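PDB 6MPR: malonate decarboxylase subunit alpha from Acinetobacter baumannii ATCC 17978, which probably acts as the carrier-protein transferase of malonate decarboxylase, loading malonate onto the acyl carrier protein in exchange for acetate before it is decarboxylated. Local coordinates for residues P233-D238 with Y558-F564; I307-E311 with Y330-R334. The contacts are given in a common frame with arbitrary orientation. Residues are numbered along the deposited sequence.

Contact 1. Residues P233-D238 with Y558-F564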
loop_
_atom_site.group_PDB
_atom_site.type_symbol
_atom_site.label_atom_id
_atom_site.label_comp_id
_atom_site.label_asym_id
_atom_site.label_seq_id
_atom_site.Cartn_x
_atom_site.Cartn_y
_atom_site.Cartn_z
ATOM N N PRO A 233 15.777 19.582 8.573
ATOM C CA PRO A 233 15.080 18.925 9.683
ATOM C C PRO A 233 13.599 19.245 9.666
ATOM O O PRO A 233 13.167 20.244 10.252
ATOM C CB PRO A 233 15.766 19.509 10.931
ATOM C CG PRO A 233 16.230 20.858 10.495
ATOM C CD PRO A 233 16.594 20.722 9.030
ATOM N N LEU A 234 12.808 18.403 9.019
ATOM C CA LEU A 234 11.384 18.653 8.864
ATOM C C LEU A 234 10.528 17.946 9.908
ATOM O O LEU A 234 9.309 18.159 9.927
ATOM C CB LEU A 234 10.938 18.226 7.463
ATOM C CG LEU A 234 11.658 18.932 6.308
ATOM C CD1 LEU A 234 11.238 18.318 4.980
ATOM C CD2 LEU A 234 11.381 20.438 6.326
ATOM N N PHE A 235 11.124 17.124 10.782
ATOM C CA PHE A 235 10.360 16.313 11.726
ATOM C C PHE A 235 10.758 16.613 13.163
ATOM O O PHE A 235 10.629 15.768 14.055
ATOM C CB PHE A 235 10.493 14.828 11.375
ATOM C CG PHE A 235 9.762 14.486 10.109
ATOM C CD1 PHE A 235 10.368 14.663 8.879
ATOM C CD2 PHE A 235 8.429 14.110 10.148
ATOM C CE1 PHE A 235 9.676 14.397 7.716
ATOM C CE2 PHE A 235 7.729 13.858 8.986
ATOM C CZ PHE A 235 8.358 14.003 7.766
ATOM N N THR A 236 11.205 17.846 13.389
ATOM C CA THR A 236 11.599 18.335 14.698
ATOM C C THR A 236 10.724 19.526 15.054
ATOM O O THR A 236 10.599 20.471 14.264
ATOM C CB THR A 236 13.084 18.727 14.710
ATOM O OG1 THR A 236 13.868 17.601 14.296
ATOM C CG2 THR A 236 13.521 19.177 16.101
ATOM N N ARG A 237 10.080 19.463 16.213
ATOM C CA ARG A 237 9.373 20.609 16.762
ATOM C C ARG A 237 10.062 21.024 18.051
ATOM O O ARG A 237 10.288 20.189 18.933
ATOM C CB ARG A 237 7.896 20.292 17.006
ATOM C CG ARG A 237 7.086 20.149 15.712
ATOM C CD ARG A 237 7.014 21.481 14.957
ATOM N NE ARG A 237 6.326 21.355 13.671
ATOM C CZ ARG A 237 6.928 20.989 12.544
ATOM N NH1 ARG A 237 8.226 20.715 12.556
ATOM N NH2 ARG A 237 6.238 20.904 11.408
ATOM N N ASP A 238 10.423 22.293 18.142
ATOM C CA ASP A 238 11.092 22.817 19.334
ATOM C C ASP A 238 10.119 22.856 20.505
ATOM O O ASP A 238 9.160 23.640 20.471
ATOM C CB ASP A 238 11.623 24.221 19.056
ATOM C CG ASP A 238 12.539 24.739 20.160
ATOM O OD1 ASP A 238 12.374 24.357 21.339
ATOM O OD2 ASP A 238 13.432 25.540 19.843
ATOM N N TYR A 558 21.376 12.747 20.992
ATOM C CA TYR A 558 20.743 13.651 20.039
ATOM C C TYR A 558 21.620 14.883 19.834
ATOM O O TYR A 558 22.026 15.540 20.798
ATOM C CB TYR A 558 19.349 14.056 20.532
ATOM C CG TYR A 558 18.686 15.134 19.699
ATOM C CD1 TYR A 558 18.620 15.026 18.323
ATOM C CD2 TYR A 558 18.129 16.265 20.291
ATOM C CE1 TYR A 558 18.021 16.020 17.546
ATOM C CE2 TYR A 558 17.526 17.257 19.527
ATOM C CZ TYR A 558 17.484 17.132 18.155
ATOM O OH TYR A 558 16.881 18.109 17.391
ATOM N N GLN A 559 21.922 15.192 18.573
ATOM C CA GLN A 559 22.806 16.299 18.207
ATOM C C GLN A 559 22.004 17.268 17.350
ATOM O O GLN A 559 21.903 17.080 16.130
ATOM C CB GLN A 559 24.034 15.793 17.459
ATOM C CG GLN A 559 24.744 14.650 18.157
ATOM C CD GLN A 559 25.900 14.095 17.340
ATOM O OE1 GLN A 559 27.042 14.536 17.487
ATOM N NE2 GLN A 559 25.607 13.120 16.472
ATOM N N PRO A 560 21.408 18.302 17.945
ATOM C CA PRO A 560 20.484 19.175 17.201
ATOM C C PRO A 560 21.174 19.836 16.026
ATOM O O PRO A 560 22.316 20.315 16.146
ATOM C CB PRO A 560 20.061 20.220 18.245
ATOM C CG PRO A 560 20.342 19.581 19.567
ATOM C CD PRO A 560 21.497 18.658 19.371
ATOM N N PRO A 561 20.518 19.877 14.870
ATOM C CA PRO A 561 21.087 20.590 13.721
ATOM C C PRO A 561 21.044 22.102 13.927
ATOM O O PRO A 561 20.470 22.620 14.888
ATOM C CB PRO A 561 20.199 20.146 12.551
ATOM C CG PRO A 561 18.908 19.744 13.176
ATOM C CD PRO A 561 19.254 19.189 14.538
ATOM N N ALA A 562 21.662 22.812 12.980
ATOM C CA ALA A 562 21.799 24.269 13.078
ATOM C C ALA A 562 20.467 24.982 13.313
ATOM O O ALA A 562 20.428 26.024 13.978
ATOM C CB ALA A 562 22.464 24.810 11.813
ATOM N N LYS A 563 19.370 24.448 12.774
ATOM C CA LYS A 563 18.073 25.088 12.969
ATOM C C LYS A 563 17.679 25.128 14.444
ATOM O O LYS A 563 16.990 26.057 14.875
ATOM C CB LYS A 563 17.007 24.356 12.146
ATOM C CG LYS A 563 15.661 25.034 12.118
ATOM C CD LYS A 563 14.704 24.328 11.189
ATOM C CE LYS A 563 13.354 25.031 11.154
ATOM N NZ LYS A 563 13.460 26.417 10.629
ATOM N N PHE A 564 18.117 24.145 15.233
ATOM C CA PHE A 564 17.678 24.007 16.619
ATOM C C PHE A 564 18.815 24.092 17.630
ATOM O O PHE A 564 18.577 23.867 18.825
ATOM C CB PHE A 564 16.913 22.687 16.790
ATOM C CG PHE A 564 15.689 22.608 15.936
ATOM C CD1 PHE A 564 14.557 23.333 16.267
ATOM C CD2 PHE A 564 15.685 21.857 14.775
ATOM C CE1 PHE A 564 13.436 23.284 15.479
ATOM C CE2 PHE A 564 14.566 21.816 13.974
ATOM C CZ PHE A 564 13.440 22.526 14.325
HETATM O O HOH W 1 16.431 17.688 14.812
#
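Here the C-terminal tail of the chain, 558-564, lies against 233-238, which is part of the connection between the two alpha/beta halves of the fold, one built on a parallel and one on a mixed sheet. Neither segment is helix or strand, no direct hydrogen bond joins them, and the contact rests on side chains. Phe564, in the m rotamer, has its CA-to-CB bond directed toward 233-238, and its ring packs there. Thr236, also m, answers with its methyl: CG2 lies 3.7 Å from the centroid of the Phe564 ring and 17° off the normal, a CH-pi contact over the face, while Thr236 CB comes within 3.5 Å of Phe564 CE2. Asp238 CB, 4.1 Å from Phe564 CE1, adds to the packing obliquely. Pro233 lies 4.0 Å from the same ring (CG to CE2) and also packs on Pro561, with Pro233 CB 3.9 Å from Pro561 CG. The extended t,t,t chain of Lys563 passes Pro233 at 3.9 Å (CD to Pro233 CG) before its amine leads away. A turn in the tail, closed by Phe564 N bonding Pro561 O at 2.8 Å, brings Phe564 to this spot. Tyr558, in the t rotamer, reaches in from the start of the tail. Thr236 OG1 hydrogen-bonds Glu324 and also accepts from a water at 2.6 Å; that water lies 2.7 Å from Tyr558 OH, bridging the two hydroxyls.

Contact 2. Residues I307-E311 with Y330-R334; sequences IPAIE and YVAAR
Residues 307-311 form a single helical turn, with Glu311 N bonded to Ile307 O at 2.8 Å. Residues 330-332 belong to the short helix 328-332; Ala333 follows with phi/psi -87/2, Arg334 (-128/52) is in the loop, and Arg334 N bonds Val331 O at 3.0 Å. The backbones stand well apart: the CA atoms of Ile307 and Tyr330 are 9.0 Å from each other, as are those of Ile310 and Arg334, so long side chains must span the gap. Tyr330 (chi1 t, chi2 78°) points its ring across it. Ile307 CG1 sits over one face, 4.2 Å from the centroid of the Tyr330 ring in a CH-pi contact, and Ile310 CD1 meets the edge, 3.8 Å from Tyr330 CE2. The turn 307-311 belongs to the beta-alpha-beta connection between the neighbouring parallel strands 297-299 and 317-319, and helix 328-332 follows that second strand. Glu311 is folded (m, m, chi3 -64°) so that OE2 accepts from Tyr330 OH at 2.6 Å and from Arg334 NE at 2.8 Å. Arg334 (m, m, t, chi4 -82°) completes a side-on bidentate salt bridge through NH2, 3.2 Å from Glu311 OE1, and its NH1 donates to Ala333 O at 2.9 Å. Trp20 of the second subunit makes a cation-pi contact with the Arg334 guanidinium.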
loop_
_atom_site.group_PDB
_atom_site.type_symbol
_atom_site.label_atom_id
_atom_site.label_comp_id
_atom_site.label_asym_id
_atom_site.label_seq_id
_atom_site.Cartn_x
_atom_site.Cartn_y
_atom_site.Cartn_z
ATOM N N ILE A 307 11.742 11.263 22.228
ATOM C CA ILE A 307 12.818 10.701 23.053
ATOM C C ILE A 307 12.361 10.374 24.477
ATOM O O ILE A 307 12.638 9.262 24.947
ATOM C CB ILE A 307 14.052 11.609 23.008
ATOM C CG1 ILE A 307 14.678 11.566 21.598
ATOM C CG2 ILE A 307 15.079 11.191 24.062
ATOM C CD1 ILE A 307 15.851 12.506 21.416
ATOM N N PRO A 308 11.674 11.263 25.204
ATOM C CA PRO A 308 11.274 10.888 26.573
ATOM C C PRO A 308 10.342 9.678 26.614
ATOM O O PRO A 308 10.478 8.821 27.497
ATOM C CB PRO A 308 10.606 12.170 27.098
ATOM C CG PRO A 308 11.275 13.265 26.325
ATOM C CD PRO A 308 11.405 12.691 24.937
ATOM N N ALA A 309 9.405 9.577 25.670
ATOM C CA ALA A 309 8.527 8.411 25.596
ATOM C C ALA A 309 9.306 7.128 25.295
ATOM O O ALA A 309 8.926 6.050 25.764
ATOM C CB ALA A 309 7.449 8.638 24.526
ATOM N N ILE A 310 10.369 7.209 24.482
ATOM C CA ILE A 310 11.214 6.036 24.278
ATOM C C ILE A 310 11.975 5.705 25.553
ATOM O O ILE A 310 12.005 4.554 25.996
ATOM C CB ILE A 310 12.194 6.262 23.118
ATOM C CG1 ILE A 310 11.441 6.466 21.807
ATOM C CG2 ILE A 310 13.156 5.079 23.004
ATOM C CD1 ILE A 310 12.354 6.961 20.696
ATOM N N GLU A 311 12.610 6.714 26.157
ATOM C CA GLU A 311 13.485 6.447 27.298
ATOM C C GLU A 311 12.724 5.891 28.489
ATOM O O GLU A 311 13.299 5.133 29.285
ATOM C CB GLU A 311 14.229 7.720 27.704
ATOM C CG GLU A 311 15.208 8.226 26.651
ATOM C CD GLU A 311 16.248 7.180 26.282
ATOM O OE1 GLU A 311 17.043 6.794 27.159
ATOM O OE2 GLU A 311 16.253 6.729 25.115
ATOM N N TYR A 330 21.417 8.461 18.056
ATOM C CA TYR A 330 20.419 7.978 19.006
ATOM C C TYR A 330 19.703 6.753 18.460
ATOM O O TYR A 330 19.577 5.726 19.141
ATOM C CB TYR A 330 19.409 9.091 19.298
ATOM C CG TYR A 330 18.295 8.692 20.240
ATOM C CD1 TYR A 330 18.522 8.629 21.604
ATOM C CD2 TYR A 330 17.019 8.389 19.764
ATOM C CE1 TYR A 330 17.510 8.274 22.471
ATOM C CE2 TYR A 330 16.006 8.026 20.622
ATOM C CZ TYR A 330 16.254 7.969 21.979
ATOM O OH TYR A 330 15.252 7.629 22.854
ATOM N N VAL A 331 19.215 6.850 17.220
ATOM C CA VAL A 331 18.549 5.704 16.613
ATOM C C VAL A 331 19.471 4.499 16.602
ATOM O O VAL A 331 19.057 3.386 16.938
ATOM C CB VAL A 331 18.075 6.047 15.191
ATOM C CG1 VAL A 331 17.653 4.759 14.467
ATOM C CG2 VAL A 331 16.929 7.081 15.246
ATOM N N ALA A 332 20.742 4.697 16.224
ATOM C CA ALA A 332 21.674 3.571 16.180
ATOM C C ALA A 332 21.921 2.991 17.567
ATOM O O ALA A 332 22.241 1.804 17.701
ATOM C CB ALA A 332 22.994 4.004 15.539
ATOM N N ALA A 333 21.778 3.806 18.607
ATOM C CA ALA A 333 21.933 3.349 19.972
ATOM C C ALA A 333 20.644 2.790 20.565
ATOM O O ALA A 333 20.648 2.385 21.743
ATOM C CB ALA A 333 22.468 4.498 20.852
ATOM N N ARG A 334 19.561 2.739 19.779
ATOM C CA ARG A 334 18.274 2.198 20.238
ATOM C C ARG A 334 17.730 1.128 19.283
ATOM O O ARG A 334 16.578 1.192 18.849
ATOM C CB ARG A 334 17.273 3.337 20.405
ATOM C CG ARG A 334 17.704 4.405 21.416
ATOM C CD ARG A 334 17.551 3.887 22.842
ATOM N NE ARG A 334 17.924 4.863 23.863
ATOM C CZ ARG A 334 19.175 5.091 24.256
ATOM N NH1 ARG A 334 20.185 4.417 23.701
ATOM N NH2 ARG A 334 19.419 5.980 25.213
#

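Along the chain the order is 233-238, 307-311, 330-334 and 558-564, so contact 2 is formed entirely by residues between the two halves of contact 1. Their centres are about 15 Å apart, and they touch where Tyr558 CB packs 3.9 Å from Ile307 CD1. Helix 547-553, just before the C-terminal tail, ties them together: Asp238, Tyr558 and Pro560 lean on it from contact 1, Ile307, Pro308 and Glu311 from contact 2. Helix 272-287 is likewise touched by Arg237 and Pro308. The tail thus bridges the linker at 233-238 and helix 307-311, which precedes edge strand 317-319 of the second sheet. Contact 2 additionally meets the second subunit, whereas contact 1 is built within one chain.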